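Local coordinates for protein choline dehydrogenase and related flavoproteins (Aspergillus oryzae, PDB 3Q9T) that oxidises formate as a formate oxidase of the glucose-methanol-choline oxidoreductase family, carrying a bound 8-formyl-FAD cofactor at its catalytic site, at residues K106-Q111 with I546-D551; P311-V316 with H416-V421; F320-V325 with F396-G401; L387-F392 with L423-S428. All blocks are in the same frame, centred on the assembly; numbering follows the deposited sequence.

How the contacts relate
From the N terminus, the chain first enters contact 1 at helix 106-110, whose partner, loop 546-551, comes more than 430 residues later; the other three contacts all nest inside this long loop. Strand 308-316 opens contact 2, and contact 3 nests within it, joining the start of helix 323-327 to the end of strand 392-397. Contact 4, between 387-392 and 423-428, crosses both, because its segments alternate with theirs. Strands 392-397 and 415-423 are sheet neighbours, so contacts 2 and 3 touch, their centres about 9 Å apart. Contact 4 lies at the other end of these strands, where Arg425 bridges to Asp551 of contact 1, about 11 Å away between centres.

Contact 1 (K106-Q111 with I546-D551); sequences KATFDQ and IPIIPD
Thr108 meets the 546-551 loop with both of its branches. Its CG2, anti to the backbone N, runs obliquely against Ile548, with CG2 to CG2 at 3.9 Å. OG1, anti to the carbonyl carbon (chi1 -68°), meets the Asp551 carboxylate tip to tip, and Thr108 OG1 lies 2.7 Å from Asp551 OD1. Three residues after Thr108, Gln111 receives the extended CG1-CD1 arm of Ile548 on its CB, Ile548 CD1 to Gln111 CB at 3.5 Å. Loop 546-551 joins strand 538-540 to helix 555-572, and here it packs on helix 106-110 from the N-terminal part of the GMC fold. The side chain of Pro550 is about 9 Å from the bound 8-formyl-FAD, so the contact belongs to the surroundings of the cofactor. Phe109 has CG anti to the carbonyl carbon (chi1 -80°), which swings the ring back to the loop although its CB points away; CZ reaches Pro550 CG at 4.1 Å. Asp551 OD1 also forms a salt bridge with Arg425, while OD2 accepts the backbone N-H of His105.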
loop_
_atom_site.group_PDB
_atom_site.type_symbol
_atom_site.label_atom_id
_atom_site.label_comp_id
_atom_site.label_asym_id
_atom_site.label_seq_id
_atom_site.Cartn_x
_atom_site.Cartn_y
_atom_site.Cartn_z
ATOM N N LYS A 106 -28.169 14.954 16.070
ATOM C CA LYS A 106 -29.583 14.786 15.754
ATOM C C LYS A 106 -29.913 14.997 14.269
ATOM O O LYS A 106 -30.680 14.245 13.684
ATOM C CB LYS A 106 -30.420 15.740 16.626
ATOM C CG LYS A 106 -31.881 15.935 16.176
ATOM C CD LYS A 106 -32.651 16.776 17.216
ATOM C CE LYS A 106 -33.833 17.512 16.601
ATOM N NZ LYS A 106 -34.770 16.627 15.858
ATOM N N ALA A 107 -29.332 16.015 13.656
ATOM C CA ALA A 107 -29.642 16.311 12.269
ATOM C C ALA A 107 -29.265 15.139 11.369
ATOM O O ALA A 107 -29.896 14.900 10.338
ATOM C CB ALA A 107 -28.921 17.561 11.829
ATOM N N THR A 108 -28.233 14.410 11.764
ATOM C CA THR A 108 -27.739 13.320 10.940
ATOM C C THR A 108 -28.674 12.122 11.020
ATOM O O THR A 108 -29.028 11.516 10.002
ATOM C CB THR A 108 -26.310 12.937 11.330
ATOM O OG1 THR A 108 -25.428 14.013 10.976
ATOM C CG2 THR A 108 -25.878 11.671 10.603
ATOM N N PHE A 109 -29.101 11.794 12.230
ATOM C CA PHE A 109 -30.002 10.671 12.413
ATOM C C PHE A 109 -31.368 10.986 11.807
ATOM O O PHE A 109 -32.035 10.109 11.273
ATOM C CB PHE A 109 -30.139 10.341 13.890
ATOM C CG PHE A 109 -28.996 9.533 14.448
ATOM C CD1 PHE A 109 -28.994 8.146 14.349
ATOM C CD2 PHE A 109 -27.950 10.156 15.108
ATOM C CE1 PHE A 109 -27.952 7.388 14.894
ATOM C CE2 PHE A 109 -26.917 9.422 15.657
ATOM C CZ PHE A 109 -26.911 8.030 15.541
ATOM N N ASP A 110 -31.773 12.247 11.874
ATOM C CA ASP A 110 -33.012 12.651 11.247
ATOM C C ASP A 110 -33.004 12.333 9.762
ATOM O O ASP A 110 -34.048 12.051 9.191
ATOM C CB ASP A 110 -33.292 14.143 11.469
ATOM C CG ASP A 110 -33.959 14.419 12.805
ATOM O OD1 ASP A 110 -34.441 13.455 13.453
ATOM O OD2 ASP A 110 -34.013 15.603 13.199
ATOM N N GLN A 111 -31.833 12.377 9.128
ATOM C CA GLN A 111 -31.747 12.103 7.695
ATOM C C GLN A 111 -31.848 10.608 7.395
ATOM O O GLN A 111 -31.998 10.216 6.250
ATOM C CB GLN A 111 -30.477 12.697 7.085
ATOM C CG GLN A 111 -30.302 14.178 7.346
ATOM C CD GLN A 111 -31.516 14.988 6.951
ATOM O OE1 GLN A 111 -31.803 15.152 5.766
ATOM N NE2 GLN A 111 -32.239 15.504 7.944
ATOM N N ILE A 546 -26.410 0.585 8.928
ATOM C CA ILE A 546 -26.327 2.047 9.063
ATOM C C ILE A 546 -26.264 2.796 7.732
ATOM O O ILE A 546 -25.323 2.628 6.961
ATOM C CB ILE A 546 -25.133 2.429 9.956
ATOM C CG1 ILE A 546 -25.349 1.852 11.360
ATOM C CG2 ILE A 546 -24.950 3.933 10.018
ATOM C CD1 ILE A 546 -24.107 1.938 12.282
ATOM N N PRO A 547 -27.286 3.619 7.454
ATOM C CA PRO A 547 -27.444 4.268 6.143
ATOM C C PRO A 547 -26.704 5.618 5.977
ATOM O O PRO A 547 -26.464 6.037 4.853
ATOM C CB PRO A 547 -28.956 4.479 6.049
ATOM C CG PRO A 547 -29.368 4.690 7.477
ATOM C CD PRO A 547 -28.445 3.855 8.338
ATOM N N ILE A 548 -26.386 6.287 7.077
ATOM C CA ILE A 548 -25.603 7.525 7.060
ATOM C C ILE A 548 -24.715 7.505 8.301
ATOM O O ILE A 548 -25.219 7.456 9.424
ATOM C CB ILE A 548 -26.491 8.768 7.150
ATOM C CG1 ILE A 548 -27.510 8.796 6.018
ATOM C CG2 ILE A 548 -25.635 10.038 7.102
ATOM C CD1 ILE A 548 -28.405 10.013 6.059
ATOM N N ILE A 549 -23.402 7.517 8.114
ATOM C CA ILE A 549 -22.490 7.286 9.248
ATOM C C ILE A 549 -22.592 8.408 10.295
ATOM O O ILE A 549 -22.588 9.580 9.955
ATOM C CB ILE A 549 -21.024 7.125 8.767
ATOM C CG1 ILE A 549 -20.137 6.587 9.899
ATOM C CG2 ILE A 549 -20.503 8.457 8.203
ATOM C CD1 ILE A 549 -18.637 6.410 9.494
ATOM N N PRO A 550 -22.727 8.040 11.576
ATOM C CA PRO A 550 -22.833 9.050 12.643
ATOM C C PRO A 550 -21.606 9.970 12.711
ATOM O O PRO A 550 -20.566 9.649 12.126
ATOM C CB PRO A 550 -22.950 8.201 13.921
ATOM C CG PRO A 550 -23.555 6.896 13.450
ATOM C CD PRO A 550 -23.031 6.674 12.052
ATOM N N ASP A 551 -21.720 11.080 13.440
ATOM C CA ASP A 551 -20.701 12.141 13.407
ATOM C C ASP A 551 -19.590 11.924 14.451
ATOM O O ASP A 551 -19.081 12.872 15.047
ATOM C CB ASP A 551 -21.372 13.504 13.621
ATOM C CG ASP A 551 -22.738 13.590 12.945
ATOM O OD1 ASP A 551 -22.846 14.185 11.849
ATOM O OD2 ASP A 551 -23.708 13.032 13.493
#

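Contact 2 (P311-V316 with H416-V421); sequences PFVLRV and HLTVVV
Phe312 and Val419 stand side by side and point the same way, and the ring lies against the valine instead of turning its edge to it. Val419 CB sits 3.8 Å from the ring centroid and 20° off the normal, a CH-pi contact over one face. The ring gets there from the crowded rotamer, CG between the backbone N and the carbonyl carbon (chi1 70°). Val421 instead comes obliquely to the rim, its CG2 3.7 Å from Phe312 CE2 and near the ring plane. On the other face of the sheet, which carries Val313, His416 and Thr418, Val313 CG1 crosses obliquely to His416 CD2 at 3.7 Å, while its other methyl, CG2, faces Thr418 OG1 at 3.6 Å. That hydroxyl is held elsewhere, by the carbonyl of Met399 and the N-H of Gly401. The backbones fix these pairings: Phe312 with Val419 and Leu314 with Leu417 are hydrogen-bonded pairs, each joined by two N-H to O bonds, the shortest from Leu417 N to Leu314 O at 2.8 Å. Helix 454-473 lies over the Phe312 and Val419 face, where Tyr468 meets the phenylalanine ring. With the strand directions at 159°, the geometry is that of neighbouring antiparallel strands inside the large mixed sheet of this GMC enzyme.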
loop_
_atom_site.group_PDB
_atom_site.type_symbol
_atom_site.label_atom_id
_atom_site.label_comp_id
_atom_site.label_asym_id
_atom_site.label_seq_id
_atom_site.Cartn_x
_atom_site.Cartn_y
_atom_site.Cartn_z
ATOM N N PRO A 311 -3.979 10.686 12.196
ATOM C CA PRO A 311 -3.429 10.961 13.523
ATOM C C PRO A 311 -2.049 11.588 13.414
ATOM O O PRO A 311 -1.360 11.409 12.408
ATOM C CB PRO A 311 -3.303 9.567 14.154
ATOM C CG PRO A 311 -4.007 8.617 13.216
ATOM C CD PRO A 311 -3.962 9.254 11.872
ATOM N N PHE A 312 -1.646 12.307 14.451
ATOM C CA PHE A 312 -0.295 12.829 14.528
ATOM C C PHE A 312 0.174 12.878 15.978
ATOM O O PHE A 312 -0.627 13.084 16.895
ATOM C CB PHE A 312 -0.200 14.201 13.843
ATOM C CG PHE A 312 -0.902 15.309 14.569
ATOM C CD1 PHE A 312 -0.293 15.955 15.633
ATOM C CD2 PHE A 312 -2.167 15.731 14.167
ATOM C CE1 PHE A 312 -0.940 16.999 16.292
ATOM C CE2 PHE A 312 -2.812 16.771 14.823
ATOM C CZ PHE A 312 -2.191 17.410 15.888
ATOM N N VAL A 313 1.467 12.662 16.178
ATOM C CA VAL A 313 2.041 12.619 17.524
ATOM C C VAL A 313 2.904 13.848 17.850
ATOM O O VAL A 313 3.732 14.276 17.045
ATOM C CB VAL A 313 2.907 11.370 17.715
ATOM C CG1 VAL A 313 3.729 11.472 19.015
ATOM C CG2 VAL A 313 2.037 10.103 17.695
ATOM N N LEU A 314 2.696 14.415 19.035
ATOM C CA LEU A 314 3.607 15.410 19.570
ATOM C C LEU A 314 4.355 14.856 20.776
ATOM O O LEU A 314 3.766 14.228 21.649
ATOM C CB LEU A 314 2.853 16.667 20.003
ATOM C CG LEU A 314 2.015 17.357 18.938
ATOM C CD1 LEU A 314 1.382 18.627 19.526
ATOM C CD2 LEU A 314 2.901 17.664 17.739
ATOM N N ARG A 315 5.654 15.113 20.838
ATOM C CA ARG A 315 6.382 14.884 22.066
ATOM C C ARG A 315 6.044 16.041 22.994
ATOM O O ARG A 315 6.009 17.201 22.592
ATOM C CB ARG A 315 7.884 14.784 21.827
ATOM C CG ARG A 315 8.684 14.631 23.107
ATOM C CD ARG A 315 10.141 14.359 22.805
ATOM N NE ARG A 315 10.914 14.129 24.018
ATOM C CZ ARG A 315 11.713 13.083 24.201
ATOM N NH1 ARG A 315 11.825 12.168 23.250
ATOM N NH2 ARG A 315 12.392 12.944 25.337
ATOM N N VAL A 316 5.778 15.713 24.243
ATOM C CA VAL A 316 5.191 16.668 25.145
ATOM C C VAL A 316 6.070 16.620 26.386
ATOM O O VAL A 316 6.845 15.684 26.529
ATOM C CB VAL A 316 3.727 16.267 25.392
ATOM C CG1 VAL A 316 3.569 15.562 26.714
ATOM C CG2 VAL A 316 2.823 17.461 25.246
ATOM N N HIS A 416 4.281 11.435 25.127
ATOM C CA HIS A 416 3.686 11.926 23.894
ATOM C C HIS A 416 2.194 12.170 24.012
ATOM O O HIS A 416 1.543 11.686 24.933
ATOM C CB HIS A 416 3.973 10.940 22.769
ATOM C CG HIS A 416 5.436 10.713 22.548
ATOM N ND1 HIS A 416 6.192 9.902 23.369
ATOM C CD2 HIS A 416 6.291 11.229 21.633
ATOM C CE1 HIS A 416 7.446 9.910 22.953
ATOM N NE2 HIS A 416 7.533 10.706 21.901
ATOM N N LEU A 417 1.670 12.949 23.079
ATOM C CA LEU A 417 0.239 13.053 22.870
ATOM C C LEU A 417 -0.037 12.512 21.465
ATOM O O LEU A 417 0.692 12.815 20.528
ATOM C CB LEU A 417 -0.199 14.511 22.987
ATOM C CG LEU A 417 -1.551 14.910 22.382
ATOM C CD1 LEU A 417 -2.718 14.366 23.192
ATOM C CD2 LEU A 417 -1.646 16.420 22.276
ATOM N N THR A 418 -1.071 11.695 21.315
ATOM C CA THR A 418 -1.493 11.260 19.987
ATOM C C THR A 418 -2.850 11.886 19.655
ATOM O O THR A 418 -3.860 11.543 20.269
ATOM C CB THR A 418 -1.599 9.722 19.881
ATOM O OG1 THR A 418 -0.350 9.115 20.239
ATOM C CG2 THR A 418 -1.981 9.301 18.455
ATOM N N VAL A 419 -2.866 12.814 18.703
ATOM C CA VAL A 419 -4.102 13.480 18.306
ATOM C C VAL A 419 -4.699 12.758 17.111
ATOM O O VAL A 419 -4.073 12.664 16.053
ATOM C CB VAL A 419 -3.868 14.958 17.888
ATOM C CG1 VAL A 419 -5.162 15.583 17.396
ATOM C CG2 VAL A 419 -3.293 15.760 19.029
ATOM N N VAL A 420 -5.910 12.241 17.272
ATOM C CA VAL A 420 -6.576 11.577 16.171
ATOM C C VAL A 420 -7.497 12.583 15.462
ATOM O O VAL A 420 -8.512 13.012 16.016
ATOM C CB VAL A 420 -7.361 10.334 16.657
ATOM C CG1 VAL A 420 -7.934 9.590 15.485
ATOM C CG2 VAL A 420 -6.448 9.413 17.460
ATOM N N VAL A 421 -7.115 12.990 14.258
ATOM C CA VAL A 421 -7.945 13.916 13.493
ATOM C C VAL A 421 -8.893 13.111 12.597
ATOM O O VAL A 421 -8.525 12.580 11.535
ATOM C CB VAL A 421 -7.103 14.961 12.719
ATOM C CG1 VAL A 421 -7.994 16.034 12.129
ATOM C CG2 VAL A 421 -6.111 15.608 13.654
#

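Contact 3 (F320-V325 with F396-G401); sequences FGMDDV and FVCMFG
Asp323 leaves the first turn of its helix with CB directed along the contact, and CG, anti to the carbonyl carbon (chi1 -53°), carries the carboxylate in to the backbone of 396-401. CB lies beside the Met399 side chain. CG comes near Phe400 N and Met399 CB, while the Asp323 and Met399 side chains as wholes pass each other in opposite directions. The two oxygens part company at the tip. OD1 rests on the flank of Met399, 3.3 Å from its CB, and accepts the N-H of His416. OD2 receives the N-H of Phe400 at 3.1 Å from Phe400 N, an N-H...O angle of 156°, with the donor lying 35° out of the carboxylate plane. A second approach of the same N-H, to OD1, is long and weak. The buried carboxylate therefore has backbone donors from two places in the fold, which probably favours its charged form.

One residue earlier, Met322 gives its N-H to the carbonyl of Cys398, Met322 N to Cys398 O at 2.8 Å. Cys398 is the centre of an inverse gamma turn. Met322 CG, anti to the carbonyl carbon, lies 4.0 Å from Cys398 SG; beyond it the chain bends at chi2 and chi3 and turns off from the contact.

Where strand 392-397 ends, the chain thus turns to meet the start of helix 323-327, whose Leu326 and Leu327 touch the side chain of Met399. On the neighbouring strand 415-423, Thr418 takes up the carbonyl of Met399 and pairs with Val397, while Phe320 of the preceding loop packs on helix 167-179.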
loop_
_atom_site.group_PDB
_atom_site.type_symbol
_atom_site.label_atom_id
_atom_site.label_comp_id
_atom_site.label_asym_id
_atom_site.label_seq_id
_atom_site.Cartn_x
_atom_site.Cartn_y
_atom_site.Cartn_z
ATOM N N PHE A 320 3.283 14.788 31.063
ATOM C CA PHE A 320 2.064 15.217 30.370
ATOM C C PHE A 320 1.568 14.179 29.363
ATOM O O PHE A 320 0.737 14.452 28.508
ATOM C CB PHE A 320 2.241 16.613 29.764
ATOM C CG PHE A 320 2.317 17.698 30.804
ATOM C CD1 PHE A 320 1.163 18.348 31.231
ATOM C CD2 PHE A 320 3.529 18.024 31.394
ATOM C CE1 PHE A 320 1.218 19.324 32.200
ATOM C CE2 PHE A 320 3.597 19.006 32.369
ATOM C CZ PHE A 320 2.440 19.656 32.777
ATOM N N GLY A 321 2.072 12.963 29.509
ATOM C CA GLY A 321 1.534 11.825 28.798
ATOM C C GLY A 321 1.869 10.602 29.619
ATOM O O GLY A 321 2.627 10.701 30.566
ATOM N N MET A 322 1.325 9.452 29.249
ATOM C CA MET A 322 1.431 8.260 30.073
ATOM C C MET A 322 2.494 7.265 29.624
ATOM O O MET A 322 2.615 6.178 30.198
ATOM C CB MET A 322 0.061 7.591 30.130
ATOM C CG MET A 322 -0.990 8.471 30.799
ATOM S SD MET A 322 -0.566 8.761 32.522
ATOM C CE MET A 322 -0.417 7.070 33.134
ATOM N N ASP A 323 3.263 7.631 28.602
ATOM C CA ASP A 323 4.260 6.730 28.031
ATOM C C ASP A 323 5.167 6.093 29.083
ATOM O O ASP A 323 5.443 4.887 29.041
ATOM C CB ASP A 323 5.118 7.467 26.995
ATOM C CG ASP A 323 4.279 8.161 25.928
ATOM O OD1 ASP A 323 3.378 8.956 26.286
ATOM O OD2 ASP A 323 4.522 7.906 24.730
ATOM N N ASP A 324 5.646 6.903 30.019
ATOM C CA ASP A 324 6.648 6.426 30.971
ATOM C C ASP A 324 6.050 5.493 32.024
ATOM O O ASP A 324 6.771 4.792 32.726
ATOM C CB ASP A 324 7.365 7.592 31.646
ATOM C CG ASP A 324 8.831 7.286 31.922
ATOM O OD1 ASP A 324 9.521 6.785 31.001
ATOM O OD2 ASP A 324 9.289 7.532 33.061
ATOM N N VAL A 325 4.728 5.493 32.121
ATOM C CA VAL A 325 4.045 4.673 33.100
ATOM C C VAL A 325 3.511 3.397 32.467
ATOM O O VAL A 325 3.671 2.310 33.018
ATOM C CB VAL A 325 2.879 5.431 33.740
ATOM C CG1 VAL A 325 2.218 4.560 34.796
ATOM C CG2 VAL A 325 3.359 6.771 34.327
ATOM N N PHE A 396 -7.867 13.321 21.856
ATOM C CA PHE A 396 -6.585 13.643 22.441
ATOM C C PHE A 396 -6.100 12.518 23.327
ATOM O O PHE A 396 -6.326 12.529 24.530
ATOM C CB PHE A 396 -6.695 14.955 23.203
ATOM C CG PHE A 396 -7.166 16.088 22.344
ATOM C CD1 PHE A 396 -6.276 16.767 21.531
ATOM C CD2 PHE A 396 -8.502 16.447 22.320
ATOM C CE1 PHE A 396 -6.703 17.795 20.715
ATOM C CE2 PHE A 396 -8.940 17.479 21.505
ATOM C CZ PHE A 396 -8.044 18.153 20.702
ATOM N N VAL A 397 -5.435 11.540 22.719
ATOM C CA VAL A 397 -4.973 10.359 23.442
ATOM C C VAL A 397 -3.698 10.745 24.174
ATOM O O VAL A 397 -2.768 11.263 23.566
ATOM C CB VAL A 397 -4.696 9.188 22.480
ATOM C CG1 VAL A 397 -4.267 7.956 23.238
ATOM C CG2 VAL A 397 -5.928 8.896 21.652
ATOM N N CYS A 398 -3.662 10.517 25.483
ATOM C CA CYS A 398 -2.556 11.021 26.298
ATOM C C CYS A 398 -1.388 10.063 26.405
ATOM O O CYS A 398 -0.865 9.839 27.497
ATOM C CB CYS A 398 -3.032 11.442 27.703
ATOM S SG CYS A 398 -3.890 10.167 28.619
ATOM N N MET A 399 -0.980 9.499 25.272
ATOM C CA MET A 399 0.298 8.792 25.171
ATOM C C MET A 399 0.524 8.411 23.715
ATOM O O MET A 399 -0.377 8.567 22.889
ATOM C CB MET A 399 0.355 7.564 26.098
ATOM C CG MET A 399 -0.194 6.272 25.530
ATOM S SD MET A 399 0.071 4.817 26.596
ATOM C CE MET A 399 1.586 5.233 27.378
ATOM N N PHE A 400 1.719 7.941 23.380
ATOM C CA PHE A 400 1.931 7.444 22.028
ATOM C C PHE A 400 1.006 6.258 21.797
ATOM O O PHE A 400 0.976 5.340 22.608
ATOM C CB PHE A 400 3.372 6.998 21.806
ATOM C CG PHE A 400 3.650 6.573 20.391
ATOM C CD1 PHE A 400 4.015 7.502 19.436
ATOM C CD2 PHE A 400 3.522 5.251 20.014
ATOM C CE1 PHE A 400 4.279 7.127 18.130
ATOM C CE2 PHE A 400 3.789 4.857 18.695
ATOM C CZ PHE A 400 4.165 5.803 17.755
ATOM N N GLY A 401 0.256 6.276 20.695
ATOM C CA GLY A 401 -0.667 5.195 20.393
ATOM C C GLY A 401 -0.330 4.429 19.119
ATOM O O GLY A 401 -0.521 4.943 18.008
#

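Contact 4 (L387-F392 with L423-S428); sequences LGQPHF and LVRPIS
Arg425 sets CG anti to the carbonyl carbon (chi1 -70°) and then folds at chi2 (-96°) and again at chi3, so that the aliphatic part of the chain is laid along the 387-392 loop while the guanidinium turns to the 546-551 loop, where NH1 meets Asp551 in a salt bridge. Its CG comes to 3.4 Å from Pro390 O, and CD crosses obliquely to Gln389 CB at 4.0 Å. Phe392 likewise has CG anti to the carbonyl carbon, which brings its ring to the backbone of Leu423; CD1 lies 3.8 Å from Leu423 CA, and CE1 4.1 Å from Leu423 CB. These two residues form an antiparallel non-hydrogen-bonded pair at the point where strand 392-397 begins and strand 415-423 ends, the two strands being neighbours in the large mixed sheet. The backbone link follows directly: Val424 N donates to His391 O at 3.1 Å, nearly straight at 171°, although the N-H arrives from above the carbonyl plane. The methyl CD2 of Leu423 packs against that same oxygen, 3.6 Å from His391 O. Past the contact, Arg425 NH1 also forms a hydrogen bond with Ile549 O, whereas the His391 ring is fixed by Asp382 and by the N-H of Ile361.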
loop_
_atom_site.group_PDB
_atom_site.type_symbol
_atom_site.label_atom_id
_atom_site.label_comp_id
_atom_site.label_asym_id
_atom_site.label_seq_id
_atom_site.Cartn_x
_atom_site.Cartn_y
_atom_site.Cartn_z
ATOM N N LEU A 387 -26.009 20.996 8.089
ATOM C CA LEU A 387 -27.088 21.016 9.076
ATOM C C LEU A 387 -26.519 21.266 10.468
ATOM O O LEU A 387 -27.123 20.893 11.473
ATOM C CB LEU A 387 -27.839 19.680 9.058
ATOM C CG LEU A 387 -29.178 19.512 8.340
ATOM C CD1 LEU A 387 -29.348 20.455 7.162
ATOM C CD2 LEU A 387 -29.353 18.064 7.903
ATOM N N GLY A 388 -25.335 21.862 10.522
ATOM C CA GLY A 388 -24.767 22.306 11.780
ATOM C C GLY A 388 -23.946 21.272 12.527
ATOM O O GLY A 388 -23.443 21.554 13.620
ATOM N N GLN A 389 -23.808 20.079 11.952
ATOM C CA GLN A 389 -23.016 18.989 12.531
ATOM C C GLN A 389 -21.542 19.372 12.684
ATOM O O GLN A 389 -21.059 20.286 12.002
ATOM C CB GLN A 389 -23.090 17.742 11.638
ATOM C CG GLN A 389 -24.475 17.180 11.402
ATOM C CD GLN A 389 -25.000 17.489 10.005
ATOM O OE1 GLN A 389 -25.571 16.620 9.339
ATOM N NE2 GLN A 389 -24.815 18.734 9.559
ATOM N N PRO A 390 -20.801 18.651 13.540
ATOM C CA PRO A 390 -19.361 18.899 13.629
ATOM C C PRO A 390 -18.705 18.600 12.288
ATOM O O PRO A 390 -19.315 17.952 11.435
ATOM C CB PRO A 390 -18.882 17.849 14.638
ATOM C CG PRO A 390 -20.103 17.447 15.398
ATOM C CD PRO A 390 -21.245 17.583 14.449
ATOM N N HIS A 391 -17.479 19.074 12.105
ATOM C CA HIS A 391 -16.639 18.605 11.008
ATOM C C HIS A 391 -15.692 17.497 11.467
ATOM O O HIS A 391 -15.356 16.594 10.692
ATOM C CB HIS A 391 -15.843 19.763 10.416
ATOM C CG HIS A 391 -16.679 20.730 9.650
ATOM N ND1 HIS A 391 -16.522 22.094 9.750
ATOM C CD2 HIS A 391 -17.687 20.529 8.767
ATOM C CE1 HIS A 391 -17.387 22.696 8.951
ATOM N NE2 HIS A 391 -18.112 21.768 8.350
ATOM N N PHE A 392 -15.262 17.560 12.725
ATOM C CA PHE A 392 -14.296 16.589 13.236
ATOM C C PHE A 392 -14.646 16.053 14.601
ATOM O O PHE A 392 -15.359 16.694 15.365
ATOM C CB PHE A 392 -12.891 17.187 13.295
ATOM C CG PHE A 392 -12.301 17.454 11.947
ATOM C CD1 PHE A 392 -11.453 16.524 11.357
ATOM C CD2 PHE A 392 -12.623 18.622 11.251
ATOM C CE1 PHE A 392 -10.920 16.764 10.089
ATOM C CE2 PHE A 392 -12.097 18.872 9.991
ATOM C CZ PHE A 392 -11.247 17.940 9.401
ATOM N N LEU A 423 -12.124 12.867 10.378
ATOM C CA LEU A 423 -13.091 13.603 9.536
ATOM C C LEU A 423 -14.414 12.852 9.646
ATOM O O LEU A 423 -14.578 11.722 9.152
ATOM C CB LEU A 423 -12.636 13.637 8.088
ATOM C CG LEU A 423 -13.049 14.708 7.080
ATOM C CD1 LEU A 423 -13.222 14.042 5.718
ATOM C CD2 LEU A 423 -14.302 15.486 7.469
ATOM N N VAL A 424 -15.359 13.481 10.314
ATOM C CA VAL A 424 -16.524 12.781 10.806
ATOM C C VAL A 424 -17.692 12.926 9.809
ATOM O O VAL A 424 -18.611 12.101 9.758
ATOM C CB VAL A 424 -16.791 13.338 12.229
ATOM C CG1 VAL A 424 -18.156 13.918 12.355
ATOM C CG2 VAL A 424 -16.430 12.305 13.300
ATOM N N ARG A 425 -17.605 13.954 8.968
ATOM C CA ARG A 425 -18.584 14.207 7.911
ATOM C C ARG A 425 -17.907 14.313 6.540
ATOM O O ARG A 425 -17.897 15.387 5.941
ATOM C CB ARG A 425 -19.329 15.507 8.206
ATOM C CG ARG A 425 -20.283 15.394 9.400
ATOM C CD ARG A 425 -21.694 15.112 8.946
ATOM N NE ARG A 425 -21.773 13.912 8.118
ATOM C CZ ARG A 425 -21.992 12.681 8.578
ATOM N NH1 ARG A 425 -22.145 12.439 9.878
ATOM N NH2 ARG A 425 -22.042 11.676 7.732
ATOM N N PRO A 426 -17.336 13.200 6.040
ATOM C CA PRO A 426 -16.658 13.261 4.743
ATOM C C PRO A 426 -17.708 13.300 3.642
ATOM O O PRO A 426 -18.853 12.993 3.914
ATOM C CB PRO A 426 -15.889 11.938 4.698
ATOM C CG PRO A 426 -16.750 11.006 5.497
ATOM C CD PRO A 426 -17.335 11.832 6.598
ATOM N N ILE A 427 -17.336 13.682 2.432
ATOM C CA ILE A 427 -18.292 13.639 1.335
ATOM C C ILE A 427 -17.823 12.763 0.184
ATOM O O ILE A 427 -18.486 12.702 -0.851
ATOM C CB ILE A 427 -18.556 15.032 0.779
ATOM C CG1 ILE A 427 -17.228 15.657 0.337
ATOM C CG2 ILE A 427 -19.315 15.867 1.813
ATOM C CD1 ILE A 427 -17.375 16.857 -0.586
ATOM N N SER A 428 -16.678 12.103 0.344
ATOM C CA SER A 428 -16.249 11.125 -0.654
ATOM C C SER A 428 -17.309 10.036 -0.825
ATOM O O SER A 428 -17.971 9.652 0.144
ATOM C CB SER A 428 -14.911 10.492 -0.263
ATOM O OG SER A 428 -13.861 11.423 -0.411
#